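Local atomic coordinates of Mgp-operon protein 3 (Mycoplasma pneumoniae, PDB entry 6RJ1), a protein that probably takes part in the adhesion of this human pathogen to host cells, as an immunodominant, extracellular membrane protein of the P1 and P40/P90 adhesin pair. Residues A[60-68]-A[81-92]; A[364-372]-A[442-453]. All coordinates share one frame; numbering follows the deposited sequence.

Contact 1 and contact 2 lie on the same side of the chain's centre, their centres about 12 Å apart; helix 446-454 forms one side of contact 2, and contact 1 packs against it. Contact 2 is buried, about 17 Å from the chain centre, and joins that helix and the loop before it to the segment leaving helix 360-365. Contact 1, partly buried, lies further out, about 25 Å from the centre; its segments pair as a two-stranded antiparallel sheet whose Val-64 and Phe-84 side rests on the helix. Backbone bonds and charged side chains hold contact 1, an amide and an imidazole set among aliphatic groups contact 2. Val-64 N probably donates to Thr-448 OG1 (2.8 Å).

Contact 1: residues A[60-68]-A[81-92]; sequences ALVRVKFQD and ALSFDTQESQKA
Leu-61 meets the helix that begins at Thr-86 twice: its CD2 packs on Ala-92 CB, and its carbonyl O accepts a 2.7 Å bond from Ser-89 OG, which lies in the carbonyl plane. One water donates to Ser-89 OG and accepts from Arg-63 N, a second link. Val-62 sets CG2 against Phe-84 CE1. Arg-63 bends at chi2 (-59°), and its NH1 then bonds the carbonyls of Ala-60 and Val-62, both in the guanidinium plane, which fixes the rotation of the group. Ala-92 CB lies over one guanidinium face, and Glu-88 OE1 stands at the edge, a long salt bridge of 3.7 Å to NE. Arg-63 O receives Asp-85 N at 2.7 Å, with the donor well above the carbonyl plane.

From Val-64 the segments pair as a beta hairpin with a long connecting loop, the strand axes 4.8 Å apart. Val-64 CG2 touches the Phe-84 ring, which Tyr-451 of helix 446-454 also meets edge-to-face. Lys-65 and Ser-83 are the hydrogen-bonded pair: Lys-65 N reaches Ser-83 O at 2.9 Å, nearly straight, and Ser-83 N returns a bond to Lys-65 O. On the face of these two side chains, a turn at chi4 (-66°) brings Lys-65 NZ to Ser-83 OG (3.0 Å), while Lys-65 CD lies against Asp-85 OD2. Phe-66 CD1 touches Leu-82 CD1 at 3.6 Å, and Gln-67 N closes the ladder on Ala-81 O.

Asp-85 also N-caps the helix, its OD1 accepting from Glu-88 N. Lys-65 NZ, 4.3 Å from Asp-85 OD2, would probably help stabilise the negative charge of this cap.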
# COMPACT_ATOMS: atom_id res chain seq x y z
N ALA A 60 12.34 3.66 17.78
CA ALA A 60 13.33 3.10 16.85
C ALA A 60 14.18 2.02 17.56
O ALA A 60 15.06 1.40 16.95
CB ALA A 60 14.22 4.20 16.31
N LEU A 61 13.93 1.80 18.85
CA LEU A 61 14.63 0.81 19.64
C LEU A 61 13.88 -0.50 19.72
O LEU A 61 14.38 -1.44 20.34
CB LEU A 61 14.97 1.34 21.04
CG LEU A 61 16.09 2.38 21.13
CD1 LEU A 61 16.10 3.02 22.49
CD2 LEU A 61 17.45 1.78 20.83
N VAL A 62 12.68 -0.58 19.10
CA VAL A 62 11.87 -1.81 19.09
C VAL A 62 12.61 -2.91 18.31
O VAL A 62 13.16 -2.62 17.24
CB VAL A 62 10.41 -1.56 18.61
CG1 VAL A 62 10.32 -1.31 17.11
CG2 VAL A 62 9.50 -2.71 19.03
N ARG A 63 12.69 -4.12 18.86
CA ARG A 63 13.34 -5.26 18.20
C ARG A 63 12.43 -6.48 18.23
O ARG A 63 11.91 -6.83 19.29
CB ARG A 63 14.74 -5.55 18.80
CG ARG A 63 15.80 -4.49 18.46
CD ARG A 63 16.03 -4.31 16.96
NE ARG A 63 17.08 -3.32 16.68
CZ ARG A 63 16.89 -2.00 16.64
NH1 ARG A 63 15.69 -1.49 16.88
NH2 ARG A 63 17.91 -1.19 16.37
N VAL A 64 12.18 -7.08 17.05
CA VAL A 64 11.30 -8.24 16.94
C VAL A 64 12.07 -9.47 16.46
O VAL A 64 12.97 -9.35 15.62
CB VAL A 64 10.01 -7.94 16.10
CG1 VAL A 64 9.07 -9.14 16.06
CG2 VAL A 64 9.27 -6.72 16.63
N LYS A 65 11.74 -10.65 17.03
CA LYS A 65 12.32 -11.92 16.62
C LYS A 65 11.24 -12.93 16.24
O LYS A 65 10.14 -12.93 16.81
CB LYS A 65 13.32 -12.49 17.66
CG LYS A 65 12.71 -13.06 18.95
CD LYS A 65 13.74 -13.79 19.81
CE LYS A 65 13.18 -14.30 21.13
NZ LYS A 65 12.77 -13.20 22.05
N PHE A 66 11.54 -13.77 15.25
CA PHE A 66 10.68 -14.85 14.80
C PHE A 66 11.42 -16.17 15.07
O PHE A 66 12.56 -16.34 14.64
CB PHE A 66 10.30 -14.69 13.32
CG PHE A 66 9.60 -15.88 12.69
CD1 PHE A 66 8.31 -16.23 13.08
CD2 PHE A 66 10.21 -16.61 11.69
CE1 PHE A 66 7.66 -17.32 12.49
CE2 PHE A 66 9.55 -17.70 11.10
CZ PHE A 66 8.29 -18.05 11.51
N GLN A 67 10.79 -17.06 15.84
CA GLN A 67 11.41 -18.34 16.15
C GLN A 67 11.13 -19.35 15.04
O GLN A 67 10.00 -19.83 14.91
CB GLN A 67 10.98 -18.87 17.53
CG GLN A 67 12.14 -19.11 18.51
CD GLN A 67 13.20 -20.10 18.06
OE1 GLN A 67 14.40 -19.87 18.27
NE2 GLN A 67 12.81 -21.22 17.46
N ASP A 68 12.14 -19.60 14.21
CA ASP A 68 12.08 -20.54 13.09
C ASP A 68 13.09 -21.65 13.32
O ASP A 68 14.26 -21.38 13.58
CB ASP A 68 12.32 -19.84 11.74
CG ASP A 68 13.69 -19.20 11.56
OD1 ASP A 68 14.19 -18.56 12.52
OD2 ASP A 68 14.25 -19.33 10.45
N ALA A 81 5.48 -17.55 18.13
CA ALA A 81 6.75 -17.60 17.41
C ALA A 81 7.33 -16.20 17.29
O ALA A 81 8.54 -16.02 17.18
CB ALA A 81 6.55 -18.20 16.04
N LEU A 82 6.43 -15.20 17.32
CA LEU A 82 6.69 -13.77 17.27
C LEU A 82 6.81 -13.24 18.70
O LEU A 82 5.96 -13.52 19.54
CB LEU A 82 5.52 -13.09 16.53
CG LEU A 82 5.78 -12.46 15.16
CD1 LEU A 82 6.72 -13.29 14.32
CD2 LEU A 82 4.49 -12.23 14.41
N SER A 83 7.90 -12.52 18.98
CA SER A 83 8.16 -11.91 20.29
C SER A 83 9.09 -10.72 20.17
O SER A 83 9.79 -10.57 19.16
CB SER A 83 8.75 -12.93 21.26
OG SER A 83 10.00 -13.40 20.80
N PHE A 84 9.11 -9.86 21.20
CA PHE A 84 10.00 -8.72 21.23
C PHE A 84 11.36 -9.17 21.77
O PHE A 84 11.42 -9.87 22.78
CB PHE A 84 9.42 -7.57 22.06
CG PHE A 84 8.19 -6.89 21.50
CD1 PHE A 84 8.27 -6.08 20.38
CD2 PHE A 84 6.96 -7.01 22.14
CE1 PHE A 84 7.14 -5.44 19.87
CE2 PHE A 84 5.82 -6.36 21.63
CZ PHE A 84 5.92 -5.59 20.50
N ASP A 85 12.45 -8.80 21.07
CA ASP A 85 13.82 -9.12 21.44
C ASP A 85 14.39 -8.03 22.35
O ASP A 85 15.08 -7.12 21.89
CB ASP A 85 14.70 -9.34 20.19
CG ASP A 85 15.89 -10.25 20.44
OD1 ASP A 85 16.77 -9.89 21.26
OD2 ASP A 85 15.93 -11.35 19.84
N THR A 86 14.09 -8.14 23.66
CA THR A 86 14.51 -7.24 24.74
C THR A 86 16.05 -7.09 24.80
O THR A 86 16.55 -5.99 25.03
CB THR A 86 13.87 -7.69 26.06
OG1 THR A 86 12.45 -7.50 25.96
CG2 THR A 86 14.39 -6.94 27.29
N GLN A 87 16.78 -8.20 24.55
CA GLN A 87 18.24 -8.25 24.53
C GLN A 87 18.84 -7.39 23.41
O GLN A 87 19.82 -6.68 23.65
CB GLN A 87 18.73 -9.70 24.43
CG GLN A 87 18.57 -10.48 25.74
CD GLN A 87 19.01 -11.93 25.62
OE1 GLN A 87 18.63 -12.65 24.69
NE2 GLN A 87 19.79 -12.38 26.59
N GLU A 88 18.24 -7.44 22.19
CA GLU A 88 18.66 -6.66 21.03
C GLU A 88 18.32 -5.18 21.23
O GLU A 88 19.09 -4.32 20.82
CB GLU A 88 18.01 -7.18 19.74
CG GLU A 88 18.96 -7.86 18.78
CD GLU A 88 19.94 -6.97 18.04
OE1 GLU A 88 19.49 -5.97 17.43
OE2 GLU A 88 21.15 -7.28 18.06
N SER A 89 17.16 -4.89 21.86
CA SER A 89 16.68 -3.54 22.15
C SER A 89 17.63 -2.84 23.12
O SER A 89 17.89 -1.64 22.96
CB SER A 89 15.27 -3.59 22.73
OG SER A 89 14.30 -3.79 21.71
N GLN A 90 18.16 -3.58 24.10
CA GLN A 90 19.13 -3.08 25.07
C GLN A 90 20.46 -2.89 24.36
O GLN A 90 21.16 -1.91 24.63
CB GLN A 90 19.27 -4.06 26.25
CG GLN A 90 19.93 -3.44 27.50
CD GLN A 90 18.98 -2.60 28.34
OE1 GLN A 90 19.03 -1.37 28.33
NE2 GLN A 90 18.10 -3.26 29.08
N LYS A 91 20.79 -3.81 23.43
CA LYS A 91 22.02 -3.78 22.63
C LYS A 91 22.05 -2.51 21.77
O LYS A 91 23.07 -1.82 21.71
CB LYS A 91 22.14 -5.05 21.77
CG LYS A 91 23.54 -5.31 21.22
CD LYS A 91 23.55 -6.50 20.27
CE LYS A 91 24.88 -6.67 19.58
NZ LYS A 91 24.84 -7.76 18.57
N ALA A 92 20.90 -2.19 21.14
CA ALA A 92 20.70 -1.03 20.28
C ALA A 92 20.75 0.28 21.07
O ALA A 92 21.17 1.30 20.51
CB ALA A 92 19.39 -1.15 19.53
O HOH W 1 12.06 -5.30 21.60

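Contact 2: residues A[364-372]-A[442-453]; sequences HQMGVIVPG and ALPNVITQLYHT
Ile-369 lies across one face of the His-452 imidazole, its CG1 3.8 Å from the ring centroid and 13° off the normal, a CH-pi contact. The contact joins helix 446-454 to a Schellman motif after helix 360-365, where Gly-367, with positive phi, leaves helical geometry. Chi1 of His-452 (-166°) sets the ring anti to the backbone N, and ND1 donates to Gly-367 O at 2.7 Å, with the acceptor near the ring plane. The imidazole is thus held at both edge and face. Thr-453 CG2 packs against the same Gly-367 carbonyl.

Gln-449 bends at chi2 (-71°) and presents its amide to the backbone of Ile-369. OE1 takes Ile-369 N on a lone pair, in the carbonyl plane, at 2.8 Å; NE2 gives a nearly straight 3.2 Å bond to Ile-369 O. These two bonds satisfy both backbone polar atoms of a buried residue and fix which way round the amide sits. The Val-368 side chain crosses that of Gln-449 at about a right angle, with CG1 against the amide.

Beyond it, Ile-369 CG2 meets Pro-444 CG, and the prolines Pro-371 and Pro-444 approach with CD to CD at 3.9 Å. Leu-443 CD2 touches Val-370 CG2 at 3.8 Å.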
# COMPACT_ATOMS: atom_id res chain seq x y z
N HIS A 364 14.86 5.83 6.30
CA HIS A 364 14.63 6.44 7.62
C HIS A 364 13.33 7.29 7.61
O HIS A 364 12.55 7.23 8.56
CB HIS A 364 15.84 7.31 8.02
CG HIS A 364 15.55 8.21 9.18
ND1 HIS A 364 15.51 7.73 10.48
CD2 HIS A 364 15.22 9.53 9.19
CE1 HIS A 364 15.18 8.76 11.24
NE2 HIS A 364 15.00 9.86 10.51
N GLN A 365 13.13 8.06 6.52
CA GLN A 365 11.99 8.93 6.26
C GLN A 365 10.69 8.15 6.03
O GLN A 365 9.61 8.70 6.26
CB GLN A 365 12.30 9.82 5.05
CG GLN A 365 11.70 11.22 5.14
CD GLN A 365 12.33 12.11 6.20
OE1 GLN A 365 13.55 12.33 6.25
NE2 GLN A 365 11.50 12.65 7.06
N MET A 366 10.79 6.88 5.58
CA MET A 366 9.66 5.97 5.32
C MET A 366 9.21 5.23 6.60
O MET A 366 8.22 4.48 6.57
CB MET A 366 10.05 4.92 4.28
CG MET A 366 10.17 5.46 2.90
SD MET A 366 10.93 4.22 1.85
CE MET A 366 9.55 3.13 1.62
N GLY A 367 9.96 5.41 7.68
CA GLY A 367 9.68 4.77 8.96
C GLY A 367 10.45 3.48 9.14
O GLY A 367 10.08 2.66 9.99
N VAL A 368 11.50 3.29 8.34
CA VAL A 368 12.36 2.11 8.43
C VAL A 368 13.44 2.47 9.45
O VAL A 368 13.96 3.59 9.42
CB VAL A 368 12.91 1.70 7.03
CG1 VAL A 368 14.06 0.71 7.14
CG2 VAL A 368 11.81 1.14 6.14
N ILE A 369 13.71 1.57 10.41
CA ILE A 369 14.75 1.78 11.43
C ILE A 369 16.13 1.70 10.77
O ILE A 369 16.55 0.61 10.36
CB ILE A 369 14.61 0.82 12.66
CG1 ILE A 369 13.22 0.92 13.33
CG2 ILE A 369 15.76 1.04 13.67
CD1 ILE A 369 12.84 -0.30 14.19
N VAL A 370 16.79 2.85 10.62
CA VAL A 370 18.13 2.94 10.05
C VAL A 370 19.07 3.39 11.19
O VAL A 370 19.16 4.59 11.47
CB VAL A 370 18.23 3.83 8.78
CG1 VAL A 370 19.65 3.83 8.22
CG2 VAL A 370 17.25 3.37 7.71
N PRO A 371 19.71 2.44 11.91
CA PRO A 371 20.60 2.83 13.02
C PRO A 371 21.74 3.76 12.59
O PRO A 371 22.36 3.53 11.55
CB PRO A 371 21.10 1.49 13.58
CG PRO A 371 20.10 0.47 13.09
CD PRO A 371 19.67 0.97 11.74
N GLY A 372 21.96 4.81 13.37
CA GLY A 372 22.96 5.83 13.11
C GLY A 372 22.38 7.05 12.43
O GLY A 372 23.07 8.06 12.26
N ALA A 442 24.32 -3.34 9.97
CA ALA A 442 23.19 -3.85 9.19
C ALA A 442 21.89 -3.36 9.85
O ALA A 442 21.87 -3.13 11.06
CB ALA A 442 23.22 -5.37 9.16
N LEU A 443 20.83 -3.20 9.05
CA LEU A 443 19.52 -2.75 9.54
C LEU A 443 18.88 -3.86 10.38
O LEU A 443 19.18 -5.02 10.13
CB LEU A 443 18.56 -2.47 8.35
CG LEU A 443 18.93 -1.42 7.31
CD1 LEU A 443 17.91 -1.41 6.20
CD2 LEU A 443 19.01 -0.03 7.90
N PRO A 444 17.95 -3.56 11.31
CA PRO A 444 17.26 -4.65 12.02
C PRO A 444 16.40 -5.52 11.08
O PRO A 444 16.10 -5.11 9.96
CB PRO A 444 16.37 -3.90 13.03
CG PRO A 444 16.94 -2.53 13.11
CD PRO A 444 17.45 -2.24 11.75
N ASN A 445 16.00 -6.73 11.56
CA ASN A 445 15.18 -7.76 10.88
C ASN A 445 14.02 -7.18 10.04
O ASN A 445 13.49 -6.11 10.36
CB ASN A 445 14.54 -8.72 11.92
CG ASN A 445 15.47 -9.31 12.93
OD1 ASN A 445 15.91 -10.45 12.81
ND2 ASN A 445 15.79 -8.54 13.97
N VAL A 446 13.57 -7.95 9.03
CA VAL A 446 12.40 -7.62 8.21
C VAL A 446 11.17 -7.56 9.14
O VAL A 446 10.38 -6.62 9.05
CB VAL A 446 12.22 -8.64 7.05
CG1 VAL A 446 10.86 -8.49 6.37
CG2 VAL A 446 13.35 -8.52 6.03
N ILE A 447 11.08 -8.52 10.09
CA ILE A 447 9.98 -8.62 11.05
C ILE A 447 9.91 -7.39 11.99
O ILE A 447 8.81 -6.94 12.31
CB ILE A 447 9.99 -9.99 11.81
CG1 ILE A 447 8.64 -10.25 12.52
CG2 ILE A 447 11.18 -10.15 12.76
CD1 ILE A 447 7.44 -10.46 11.60
N THR A 448 11.08 -6.84 12.37
CA THR A 448 11.17 -5.64 13.21
C THR A 448 10.67 -4.43 12.39
O THR A 448 9.87 -3.63 12.89
CB THR A 448 12.62 -5.45 13.67
OG1 THR A 448 13.02 -6.61 14.41
CG2 THR A 448 12.83 -4.19 14.50
N GLN A 449 11.14 -4.32 11.12
CA GLN A 449 10.77 -3.25 10.20
C GLN A 449 9.29 -3.28 9.91
O GLN A 449 8.68 -2.22 9.82
CB GLN A 449 11.56 -3.31 8.88
CG GLN A 449 13.08 -3.32 9.03
CD GLN A 449 13.71 -2.03 9.48
OE1 GLN A 449 13.05 -1.07 9.90
NE2 GLN A 449 15.03 -1.99 9.39
N LEU A 450 8.71 -4.49 9.79
CA LEU A 450 7.28 -4.66 9.56
C LEU A 450 6.50 -4.23 10.81
O LEU A 450 5.46 -3.60 10.66
CB LEU A 450 6.92 -6.09 9.14
CG LEU A 450 7.40 -6.56 7.77
CD1 LEU A 450 7.30 -8.07 7.65
CD2 LEU A 450 6.66 -5.88 6.65
N TYR A 451 7.02 -4.50 12.02
CA TYR A 451 6.34 -4.05 13.24
C TYR A 451 6.34 -2.52 13.35
O TYR A 451 5.27 -1.92 13.52
CB TYR A 451 6.87 -4.72 14.52
CG TYR A 451 6.18 -4.20 15.76
CD1 TYR A 451 4.92 -4.67 16.13
CD2 TYR A 451 6.73 -3.16 16.52
CE1 TYR A 451 4.24 -4.15 17.23
CE2 TYR A 451 6.05 -2.63 17.62
CZ TYR A 451 4.82 -3.13 17.97
OH TYR A 451 4.17 -2.61 19.06
N HIS A 452 7.53 -1.90 13.24
CA HIS A 452 7.73 -0.45 13.32
C HIS A 452 6.91 0.32 12.28
O HIS A 452 6.30 1.33 12.63
CB HIS A 452 9.22 -0.10 13.22
CG HIS A 452 9.53 1.30 13.62
ND1 HIS A 452 9.71 2.29 12.68
CD2 HIS A 452 9.67 1.84 14.85
CE1 HIS A 452 9.98 3.39 13.36
NE2 HIS A 452 9.96 3.17 14.67
N THR A 453 6.87 -0.16 11.03
CA THR A 453 6.08 0.49 9.97
C THR A 453 4.57 0.23 10.12
O THR A 453 3.78 1.07 9.71
CB THR A 453 6.60 0.13 8.56
OG1 THR A 453 6.64 -1.29 8.39
CG2 THR A 453 7.96 0.74 8.25